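Local coordinates for protein cytochrome c'' (Methylophilus methylotrophus, PDB 1GU2) that probably transfers electrons as a monomeric c-type cytochrome, using the iron of a covalently attached heme c, at residues 70-73 against 77-80; 4-9 against 115-120; 91-96 against 101-106. All coordinates share one frame; numbering follows the deposited sequence.

Contact 1 of 3, residues 70-73 against 77-80; sequences IPPL and VNTK. With HEC (heme c), chain C.
The carboxamide of Asn78 has Pro72 O near its plane, at the ND2 end, while Pro71 CB packs against ND2 at 3.5 Å from well off that plane. The other flat group here is the porphyrin. Over one of its faces Leu73 spreads both methyls, CD2 reaching HEC C2A at 3.6 Å and CD1 sitting above HEC C4A at 3.7 Å, while Ile70 CD1 rests on the same face near HEC CHD. At the propionate edge, Pro71 CD stands 3.4 Å from HEC O1D.

One hydrogen bond joins the two segments. Asn78 ND2 donates to Pro72 O over 3.0 Å with an N-H...O angle of 158°, arriving in the carbonyl plane. The side chain can do this because CG is anti to the backbone N (chi1 178°), which carries the amide across to the prolines. The other end of the same amide is occupied too: Asn78 OD1 accepts from Lys80 N at 3.3 Å, the donor standing above the carbonyl plane, and this closes an Asx turn that limits rotation of the group. Apolar contact flanks the bond, with Pro72 CB against Asn78 CB at 4.1 Å and Pro72 CG beside Val77 CG1. An alanine here would remove both ends of the amide, and would probably leave Pro72 O to Arg81 alone among the partners described, Lys80 N without its acceptor, and a gap beside Pro71.

Arg81 hydrogen-bonds to Pro71 O, Pro72 O and the heme. Ile70 and Leu73 also touch His53, the axial ligand on their side; a loop folded back on itself by the Asn78-Pro72 bond, with an Asx turn holding the asparagine, thus forms part of one wall of a c-type heme pocket.

Contact 2 of 3, residues 4-9 against 115-120; sequences NAEKLV and YLLTET
Leu117 supplies every contact from its side, dividing its two methyls over the surface of the helix containing residues 4-9. CD2 meets Ala5 CB at 4.0 Å. CD1 settles between two other residues, 4.0 Å from Glu6 CA and 4.1 Å from Val9 CG2, so it touches helix backbone as well as side chain. With CG anti to the carbonyl carbon of Leu117 (chi1 -66°), the fork is carried toward residues 4-9, where its two methyls bridge Ala5 and Val9, one turn apart; the Val9 and Leu117 side chains cross obliquely. No hydrogen bond joins the two segments, and the meeting rests on these apolar touches.

Helices 2-19 and 106-118, the first and last of the chain, are brought together in this way. Such a meeting of terminal helices recalls the class I c-type cytochromes, although the helices need not correspond one to one. Ile113, a turn before Leu117, continues the apolar seam by touching Ala5, Leu8 and Val9, and Phe82 also lies against Ala5.

Polar interactions stay within each segment or turn to neighbours. Tyr115 O takes two donors, Thr118 N at 2.9 Å and Thr118 OG1 at 2.7 Å, the hydroxyl coming in the carbonyl plane on a lone pair. On the far side of this helix from Leu117, Tyr115 OH donates to the anti lone pair of Glu119 OE2 at 2.6 Å, fastening the aromatic ring to the chain just beyond. Glu6 OE1 is hydrogen-bonded to Tyr10 OH on the same helix.

Contact 3 of 3, residues 91-96 against 101-106; sequences EFTKHC and GADCSP. With HEC (heme c), chain C.
Thr93 OG1 donates to Asp103 OD2 at 2.9 Å, approaching 36° out of the carboxylate plane, and it also has weak bonds to Lys109 and to Glu89 O. Thr93 CG2 packs alongside, 3.3 Å from the same oxygen. Asp103 CG is anti to the backbone N (chi1 -158°), which swings the carboxylate back to the helix; its OD1 forms a salt bridge with Lys109 and takes a weak bond from Cys104 N, so the charge is probably at least partly offset.

Next to this polar pair stands a covalent one. Cys96 SG and Cys104 SG are joined at 2.1 Å with chi3 -97°, pinning the loop to the helix. Cys104 SG also makes an oblique sulfur-aromatic contact with Phe92, 5.2 Å from the ring centroid, while HEC CMA lies over one face of that ring, offset toward the rim.

His95 points away from the loop, its NE2 binding the heme iron at 2.0 Å; His53 provides the other axial ligand. The disulfide thus staples the axial-ligand helix 85-100 to the connection that follows Gly101, where Ser105 occupies the N-cap position of helix 106-118 and Pro106 rests against Ile15 and Ala16 of helix 2-19.

Contact 2 joins the first and last helices, near the two ends of the chain, and contacts 1 and 3 follow each other in sequence within the span it encloses. Contacts 1 and 2 have centres 12 Å apart and meet directly, through Leu73 with Leu116 and Val77 with Thr120. Contact 3 lies about 17 Å from contact 2 and 19 Å from contact 1, centre to centre, touching neither; it lies on helix 85-100 and the loop leading to helix 106-118, on which contact 2 sits across the chain's centre. The heme links contacts 1 and 3, which approach it from opposite faces and help to enclose it, consistent with electron transfer.

Contact 1 of 3, residues 70-73 against 77-80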
loop_
_atom_site.group_PDB
_atom_site.type_symbol
_atom_site.label_atom_id
_atom_site.label_comp_id
_atom_site.label_asym_id
_atom_site.label_seq_id
_atom_site.Cartn_x
_atom_site.Cartn_y
_atom_site.Cartn_z
ATOM N N ILE A 70 12.689 1.546 -7.463
ATOM C CA ILE A 70 11.272 1.226 -7.549
ATOM C C ILE A 70 10.457 2.470 -7.884
ATOM O O ILE A 70 10.538 3.449 -7.158
ATOM C CB ILE A 70 10.754 0.626 -6.244
ATOM C CG1 ILE A 70 11.593 -0.543 -5.714
ATOM C CG2 ILE A 70 9.330 0.159 -6.441
ATOM C CD1 ILE A 70 11.266 -0.872 -4.283
ATOM N N PRO A 71 9.681 2.505 -8.963
ATOM C CA PRO A 71 8.883 3.701 -9.227
ATOM C C PRO A 71 7.961 4.042 -8.059
ATOM O O PRO A 71 7.550 3.178 -7.247
ATOM C CB PRO A 71 8.093 3.276 -10.470
ATOM C CG PRO A 71 9.009 2.307 -11.180
ATOM C CD PRO A 71 9.593 1.486 -10.008
ATOM N N PRO A 72 7.530 5.305 -7.953
ATOM C CA PRO A 72 6.647 5.682 -6.852
ATOM C C PRO A 72 5.355 4.862 -6.830
ATOM O O PRO A 72 4.870 4.381 -7.879
ATOM C CB PRO A 72 6.346 7.149 -7.166
ATOM C CG PRO A 72 7.538 7.621 -7.977
ATOM C CD PRO A 72 7.878 6.428 -8.827
ATOM N N LEU A 73 4.772 4.736 -5.630
ATOM C CA LEU A 73 3.475 4.110 -5.437
ATOM C C LEU A 73 2.265 5.041 -5.579
ATOM O O LEU A 73 1.185 4.586 -5.948
ATOM C CB LEU A 73 3.417 3.470 -4.057
ATOM C CG LEU A 73 4.451 2.351 -3.779
ATOM C CD1 LEU A 73 4.168 1.697 -2.431
ATOM C CD2 LEU A 73 4.470 1.323 -4.916
ATOM N N VAL A 77 1.301 10.729 -8.793
ATOM C CA VAL A 77 2.662 10.963 -9.232
ATOM C C VAL A 77 3.059 9.979 -10.303
ATOM O O VAL A 77 3.605 10.381 -11.338
ATOM C CB VAL A 77 3.604 10.863 -8.039
ATOM C CG1 VAL A 77 5.070 10.997 -8.437
ATOM C CG2 VAL A 77 3.157 11.974 -7.089
ATOM N N ASN A 78 2.786 8.706 -10.083
ATOM C CA ASN A 78 3.023 7.672 -11.082
ATOM C C ASN A 78 1.683 7.148 -11.549
ATOM O O ASN A 78 1.121 6.244 -10.923
ATOM C CB ASN A 78 3.878 6.555 -10.441
ATOM C CG ASN A 78 4.136 5.408 -11.397
ATOM O OD1 ASN A 78 3.769 5.436 -12.584
ATOM N ND2 ASN A 78 4.766 4.376 -10.894
ATOM N N THR A 79 1.167 7.669 -12.633
ATOM C CA THR A 79 -0.191 7.389 -13.071
ATOM C C THR A 79 -0.356 5.990 -13.626
ATOM O O THR A 79 -1.485 5.574 -13.813
ATOM C CB THR A 79 -0.664 8.439 -14.114
ATOM O OG1 THR A 79 0.181 8.310 -15.267
ATOM C CG2 THR A 79 -0.544 9.844 -13.579
ATOM N N LYS A 80 0.738 5.255 -13.846
ATOM C CA LYS A 80 0.624 3.824 -14.190
ATOM C C LYS A 80 0.153 2.955 -13.026
ATOM O O LYS A 80 -0.441 1.880 -13.235
ATOM C CB LYS A 80 1.954 3.276 -14.679
ATOM C CG LYS A 80 2.489 4.018 -15.913
ATOM C CD LYS A 80 3.726 3.289 -16.464
ATOM C CE LYS A 80 4.184 4.012 -17.713
ATOM N NZ LYS A 80 3.386 3.688 -18.926
HETATM FE FE HEC C . 6.240 -2.994 -2.160
HETATM C CHA HEC C . 5.520 -2.939 -5.507
HETATM C CHB HEC C . 3.105 -1.830 -1.485
HETATM C CHC HEC C . 6.803 -3.529 1.187
HETATM C CHD HEC C . 9.495 -3.810 -2.873
HETATM N NA HEC C . 4.661 -2.428 -3.258
HETATM C C1A HEC C . 4.529 -2.484 -4.656
HETATM C C2A HEC C . 3.222 -2.025 -5.039
HETATM C C3A HEC C . 2.568 -1.669 -3.921
HETATM C C4A HEC C . 3.442 -1.955 -2.809
HETATM C CMA HEC C . 1.130 -1.106 -3.788
HETATM C CAA HEC C . 2.706 -1.961 -6.487
HETATM C CBA HEC C . 1.948 -3.237 -6.897
HETATM C CGA HEC C . 1.470 -3.181 -8.307
HETATM O O1A HEC C . 1.390 -4.251 -8.949
HETATM O O2A HEC C . 1.159 -2.098 -8.830
HETATM N NB HEC C . 5.154 -2.744 -0.490
HETATM C C1B HEC C . 3.872 -2.278 -0.405
HETATM C C2B HEC C . 3.415 -2.361 0.976
HETATM C C3B HEC C . 4.443 -2.864 1.717
HETATM C C4B HEC C . 5.538 -3.076 0.798
HETATM C CMB HEC C . 2.019 -1.960 1.484
HETATM C CAB HEC C . 4.517 -3.146 3.236
HETATM C CBB HEC C . 3.445 -4.141 3.674
HETATM N NC HEC C . 7.829 -3.543 -1.071
HETATM C C1C HEC C . 7.874 -3.675 0.318
HETATM C C2C HEC C . 9.232 -3.954 0.731
HETATM C C3C HEC C . 9.999 -4.012 -0.399
HETATM C C4C HEC C . 9.133 -3.769 -1.518
HETATM C CMC HEC C . 9.631 -4.080 2.216
HETATM C CAC HEC C . 11.511 -4.182 -0.552
HETATM C CBC HEC C . 12.036 -5.471 0.070
HETATM N ND HEC C . 7.278 -3.301 -3.833
HETATM C C1D HEC C . 8.626 -3.671 -3.929
HETATM C C2D HEC C . 8.951 -3.992 -5.293
HETATM C C3D HEC C . 7.789 -3.929 -6.011
HETATM C C4D HEC C . 6.781 -3.375 -5.134
HETATM C CMD HEC C . 10.346 -4.384 -5.811
HETATM C CAD HEC C . 7.596 -4.418 -7.469
HETATM C CBD HEC C . 8.201 -3.448 -8.515
HETATM C CGD HEC C . 7.240 -2.378 -8.989
HETATM O O1D HEC C . 7.672 -1.306 -9.505
HETATM O O2D HEC C . 6.002 -2.583 -8.888
#

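Contact 2 of 3, residues 4-9 against 115-120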
loop_
_atom_site.group_PDB
_atom_site.type_symbol
_atom_site.label_atom_id
_atom_site.label_comp_id
_atom_site.label_asym_id
_atom_site.label_seq_id
_atom_site.Cartn_x
_atom_site.Cartn_y
_atom_site.Cartn_z
ATOM N N ASN A 4 -8.734 4.390 -10.847
ATOM C CA ASN A 4 -8.837 2.985 -10.426
ATOM C C ASN A 4 -8.493 2.848 -8.967
ATOM O O ASN A 4 -9.101 2.017 -8.295
ATOM C CB ASN A 4 -7.945 2.094 -11.277
ATOM C CG ASN A 4 -8.560 2.127 -12.668
ATOM O OD1 ASN A 4 -9.755 2.326 -12.937
ATOM N ND2 ASN A 4 -7.709 2.018 -13.633
ATOM N N ALA A 5 -7.527 3.633 -8.480
ATOM C CA ALA A 5 -7.171 3.537 -7.051
ATOM C C ALA A 5 -8.363 3.924 -6.212
ATOM O O ALA A 5 -8.691 3.248 -5.245
ATOM C CB ALA A 5 -5.926 4.403 -6.764
ATOM N N GLU A 6 -9.008 5.039 -6.538
ATOM C CA GLU A 6 -10.140 5.475 -5.748
ATOM C C GLU A 6 -11.244 4.414 -5.719
ATOM O O GLU A 6 -11.830 4.135 -4.671
ATOM C CB GLU A 6 -10.665 6.813 -6.295
ATOM C CG GLU A 6 -11.761 7.418 -5.448
ATOM C CD GLU A 6 -12.417 8.646 -6.037
ATOM O OE1 GLU A 6 -13.619 8.911 -5.714
ATOM O OE2 GLU A 6 -11.748 9.401 -6.769
ATOM N N LYS A 7 -11.573 3.828 -6.866
ATOM C CA LYS A 7 -12.612 2.800 -6.879
ATOM C C LYS A 7 -12.230 1.585 -6.041
ATOM O O LYS A 7 -13.098 0.953 -5.419
ATOM C CB LYS A 7 -12.898 2.426 -8.335
ATOM C CG LYS A 7 -13.613 3.519 -9.144
ATOM C CD LYS A 7 -14.054 3.027 -10.515
ATOM C CE LYS A 7 -12.849 2.606 -11.364
ATOM N NZ LYS A 7 -13.356 1.983 -12.641
ATOM N N LEU A 8 -10.947 1.226 -5.991
ATOM C CA LEU A 8 -10.486 0.110 -5.143
ATOM C C LEU A 8 -10.690 0.440 -3.676
ATOM O O LEU A 8 -11.002 -0.475 -2.880
ATOM C CB LEU A 8 -9.046 -0.259 -5.425
ATOM C CG LEU A 8 -8.806 -1.045 -6.729
ATOM C CD1 LEU A 8 -7.304 -1.107 -6.978
ATOM C CD2 LEU A 8 -9.396 -2.429 -6.703
ATOM N N VAL A 9 -10.549 1.681 -3.257
ATOM C CA VAL A 9 -10.810 1.993 -1.835
ATOM C C VAL A 9 -12.234 1.627 -1.467
ATOM O O VAL A 9 -12.484 1.024 -0.437
ATOM C CB VAL A 9 -10.547 3.493 -1.577
ATOM C CG1 VAL A 9 -10.950 3.902 -0.143
ATOM C CG2 VAL A 9 -9.106 3.853 -1.779
ATOM N N TYR A 115 -4.635 6.266 1.845
ATOM C CA TYR A 115 -3.426 7.060 2.198
ATOM C C TYR A 115 -2.646 7.428 0.947
ATOM O O TYR A 115 -2.193 8.574 0.750
ATOM C CB TYR A 115 -2.593 6.253 3.229
ATOM C CG TYR A 115 -1.177 6.788 3.328
ATOM C CD1 TYR A 115 -0.952 8.080 3.775
ATOM C CD2 TYR A 115 -0.071 6.029 2.958
ATOM C CE1 TYR A 115 0.367 8.549 3.854
ATOM C CE2 TYR A 115 1.248 6.475 3.025
ATOM C CZ TYR A 115 1.417 7.755 3.494
ATOM O OH TYR A 115 2.676 8.275 3.540
ATOM N N LEU A 116 -2.435 6.494 0.010
ATOM C CA LEU A 116 -1.739 6.808 -1.257
ATOM C C LEU A 116 -2.412 7.963 -2.007
ATOM O O LEU A 116 -1.664 8.761 -2.644
ATOM C CB LEU A 116 -1.684 5.609 -2.163
ATOM C CG LEU A 116 -0.786 4.439 -1.777
ATOM C CD1 LEU A 116 -0.828 3.378 -2.875
ATOM C CD2 LEU A 116 0.647 4.840 -1.531
ATOM N N LEU A 117 -3.727 8.077 -1.979
ATOM C CA LEU A 117 -4.461 9.155 -2.669
ATOM C C LEU A 117 -4.095 10.511 -2.083
ATOM O O LEU A 117 -4.289 11.534 -2.744
ATOM C CB LEU A 117 -5.978 8.969 -2.599
ATOM C CG LEU A 117 -6.571 7.768 -3.323
ATOM C CD1 LEU A 117 -8.066 7.634 -3.092
ATOM C CD2 LEU A 117 -6.241 7.825 -4.798
ATOM N N THR A 118 -3.586 10.564 -0.868
ATOM C CA THR A 118 -3.326 11.815 -0.214
ATOM C C THR A 118 -1.869 12.296 -0.354
ATOM O O THR A 118 -1.579 13.437 0.006
ATOM C CB THR A 118 -3.576 11.789 1.317
ATOM O OG1 THR A 118 -2.614 10.947 1.996
ATOM C CG2 THR A 118 -4.977 11.331 1.532
ATOM N N GLU A 119 -0.993 11.432 -0.844
ATOM C CA GLU A 119 0.441 11.706 -0.981
ATOM C C GLU A 119 0.712 12.090 -2.416
ATOM O O GLU A 119 1.014 11.381 -3.353
ATOM C CB GLU A 119 1.294 10.520 -0.520
ATOM C CG GLU A 119 1.173 10.295 0.973
ATOM C CD GLU A 119 2.123 11.171 1.734
ATOM O OE1 GLU A 119 2.436 12.300 1.329
ATOM O OE2 GLU A 119 2.605 10.746 2.801
ATOM N N THR A 120 0.611 13.376 -2.723
ATOM C CA THR A 120 0.667 13.773 -4.128
ATOM C C THR A 120 1.948 14.552 -4.399
ATOM O O THR A 120 2.146 15.024 -5.518
ATOM C CB THR A 120 -0.536 14.646 -4.513
ATOM O OG1 THR A 120 -0.432 15.857 -3.767
ATOM C CG2 THR A 120 -1.900 14.029 -4.146
#

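Contact 3 of 3, residues 91-96 against 101-106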
loop_
_atom_site.group_PDB
_atom_site.type_symbol
_atom_site.label_atom_id
_atom_site.label_comp_id
_atom_site.label_asym_id
_atom_site.label_seq_id
_atom_site.Cartn_x
_atom_site.Cartn_y
_atom_site.Cartn_z
ATOM N N GLU A 91 -1.807 -8.895 -8.014
ATOM C CA GLU A 91 -0.393 -8.554 -7.739
ATOM C C GLU A 91 -0.222 -8.043 -6.322
ATOM O O GLU A 91 0.789 -8.346 -5.679
ATOM C CB GLU A 91 0.118 -7.533 -8.780
ATOM C CG GLU A 91 0.129 -8.111 -10.167
ATOM C CD GLU A 91 1.206 -9.140 -10.467
ATOM O OE1 GLU A 91 2.217 -9.228 -9.725
ATOM O OE2 GLU A 91 1.012 -9.864 -11.484
ATOM N N PHE A 92 -1.168 -7.266 -5.805
ATOM C CA PHE A 92 -1.055 -6.754 -4.442
ATOM C C PHE A 92 -1.184 -7.883 -3.428
ATOM O O PHE A 92 -0.449 -7.945 -2.453
ATOM C CB PHE A 92 -2.108 -5.670 -4.203
ATOM C CG PHE A 92 -1.951 -4.799 -2.951
ATOM C CD1 PHE A 92 -0.843 -4.736 -2.175
ATOM C CD2 PHE A 92 -2.984 -3.967 -2.594
ATOM C CE1 PHE A 92 -0.695 -3.897 -1.093
ATOM C CE2 PHE A 92 -2.912 -3.095 -1.522
ATOM C CZ PHE A 92 -1.764 -3.068 -0.771
ATOM N N THR A 93 -2.081 -8.819 -3.683
ATOM C CA THR A 93 -2.183 -10.028 -2.865
ATOM C C THR A 93 -0.864 -10.801 -2.859
ATOM O O THR A 93 -0.340 -11.201 -1.785
ATOM C CB THR A 93 -3.330 -10.914 -3.372
ATOM O OG1 THR A 93 -4.592 -10.309 -3.016
ATOM C CG2 THR A 93 -3.289 -12.284 -2.730
ATOM N N LYS A 94 -0.263 -11.012 -4.023
ATOM C CA LYS A 94 1.032 -11.729 -4.090
ATOM C C LYS A 94 2.093 -10.968 -3.309
ATOM O O LYS A 94 2.895 -11.539 -2.572
ATOM C CB LYS A 94 1.448 -11.965 -5.519
ATOM C CG LYS A 94 0.611 -13.004 -6.271
ATOM C CD LYS A 94 1.096 -13.043 -7.760
ATOM C CE LYS A 94 0.358 -13.975 -8.670
ATOM N NZ LYS A 94 0.644 -13.623 -10.108
ATOM N N HIS A 95 2.123 -9.632 -3.457
ATOM C CA HIS A 95 3.159 -8.829 -2.775
ATOM C C HIS A 95 3.007 -8.844 -1.273
ATOM O O HIS A 95 3.984 -8.971 -0.544
ATOM C CB HIS A 95 3.088 -7.395 -3.316
ATOM C CG HIS A 95 4.243 -6.528 -2.927
ATOM N ND1 HIS A 95 5.568 -6.909 -3.080
ATOM C CD2 HIS A 95 4.295 -5.278 -2.437
ATOM C CE1 HIS A 95 6.364 -5.922 -2.703
ATOM N NE2 HIS A 95 5.606 -4.893 -2.303
ATOM N N CYS A 96 1.789 -8.717 -0.776
ATOM C CA CYS A 96 1.566 -8.851 0.660
ATOM C C CYS A 96 2.043 -10.204 1.162
ATOM O O CYS A 96 2.720 -10.313 2.183
ATOM C CB CYS A 96 0.065 -8.677 0.982
ATOM S SG CYS A 96 -0.559 -6.978 0.752
ATOM N N GLY A 101 4.072 -12.599 4.582
ATOM C CA GLY A 101 3.740 -14.008 4.826
ATOM C C GLY A 101 2.318 -14.368 4.574
ATOM O O GLY A 101 1.998 -15.575 4.624
ATOM N N ALA A 102 1.438 -13.407 4.312
ATOM C CA ALA A 102 0.029 -13.618 4.101
ATOM C C ALA A 102 -0.547 -12.370 3.431
ATOM O O ALA A 102 0.087 -11.313 3.428
ATOM C CB ALA A 102 -0.686 -13.849 5.429
ATOM N N ASP A 103 -1.760 -12.487 2.920
ATOM C CA ASP A 103 -2.372 -11.318 2.252
ATOM C C ASP A 103 -2.586 -10.219 3.294
ATOM O O ASP A 103 -2.766 -10.425 4.492
ATOM C CB ASP A 103 -3.664 -11.704 1.563
ATOM C CG ASP A 103 -4.091 -10.772 0.435
ATOM O OD1 ASP A 103 -3.446 -9.753 0.207
ATOM O OD2 ASP A 103 -5.098 -11.041 -0.255
ATOM N N CYS A 104 -2.599 -8.976 2.788
ATOM C CA CYS A 104 -3.041 -7.858 3.657
ATOM C C CYS A 104 -4.538 -7.985 3.814
ATOM O O CYS A 104 -5.235 -8.546 2.919
ATOM C CB CYS A 104 -2.649 -6.537 2.979
ATOM S SG CYS A 104 -0.862 -6.285 2.670
ATOM N N SER A 105 -5.074 -7.481 4.929
ATOM C CA SER A 105 -6.548 -7.567 5.121
ATOM C C SER A 105 -7.260 -6.531 4.282
ATOM O O SER A 105 -6.649 -5.529 3.845
ATOM C CB SER A 105 -6.904 -7.415 6.568
ATOM O OG SER A 105 -6.940 -6.046 6.980
ATOM N N PRO A 106 -8.552 -6.731 3.990
ATOM C CA PRO A 106 -9.287 -5.727 3.239
ATOM C C PRO A 106 -9.228 -4.325 3.834
ATOM O O PRO A 106 -9.056 -3.334 3.092
ATOM C CB PRO A 106 -10.722 -6.320 3.221
ATOM C CG PRO A 106 -10.577 -7.765 3.417
ATOM C CD PRO A 106 -9.340 -7.964 4.258
HETATM FE FE HEC C . 6.240 -2.994 -2.160
HETATM C CHA HEC C . 5.520 -2.939 -5.507
HETATM C CHB HEC C . 3.105 -1.830 -1.485
HETATM C CHC HEC C . 6.803 -3.529 1.187
HETATM C CHD HEC C . 9.495 -3.810 -2.873
HETATM N NA HEC C . 4.661 -2.428 -3.258
HETATM C C1A HEC C . 4.529 -2.484 -4.656
HETATM C C2A HEC C . 3.222 -2.025 -5.039
HETATM C C3A HEC C . 2.568 -1.669 -3.921
HETATM C C4A HEC C . 3.442 -1.955 -2.809
HETATM C CMA HEC C . 1.130 -1.106 -3.788
HETATM C CAA HEC C . 2.706 -1.961 -6.487
HETATM C CBA HEC C . 1.948 -3.237 -6.897
HETATM C CGA HEC C . 1.470 -3.181 -8.307
HETATM O O1A HEC C . 1.390 -4.251 -8.949
HETATM O O2A HEC C . 1.159 -2.098 -8.830
HETATM N NB HEC C . 5.154 -2.744 -0.490
HETATM C C1B HEC C . 3.872 -2.278 -0.405
HETATM C C2B HEC C . 3.415 -2.361 0.976
HETATM C C3B HEC C . 4.443 -2.864 1.717
HETATM C C4B HEC C . 5.538 -3.076 0.798
HETATM C CMB HEC C . 2.019 -1.960 1.484
HETATM C CAB HEC C . 4.517 -3.146 3.236
HETATM C CBB HEC C . 3.445 -4.141 3.674
HETATM N NC HEC C . 7.829 -3.543 -1.071
HETATM C C1C HEC C . 7.874 -3.675 0.318
HETATM C C2C HEC C . 9.232 -3.954 0.731
HETATM C C3C HEC C . 9.999 -4.012 -0.399
HETATM C C4C HEC C . 9.133 -3.769 -1.518
HETATM C CMC HEC C . 9.631 -4.080 2.216
HETATM C CAC HEC C . 11.511 -4.182 -0.552
HETATM C CBC HEC C . 12.036 -5.471 0.070
HETATM N ND HEC C . 7.278 -3.301 -3.833
HETATM C C1D HEC C . 8.626 -3.671 -3.929
HETATM C C2D HEC C . 8.951 -3.992 -5.293
HETATM C C3D HEC C . 7.789 -3.929 -6.011
HETATM C C4D HEC C . 6.781 -3.375 -5.134
HETATM C CMD HEC C . 10.346 -4.384 -5.811
HETATM C CAD HEC C . 7.596 -4.418 -7.469
HETATM C CBD HEC C . 8.201 -3.448 -8.515
HETATM C CGD HEC C . 7.240 -2.378 -8.989
HETATM O O1D HEC C . 7.672 -1.306 -9.505
HETATM O O2D HEC C . 6.002 -2.583 -8.888
#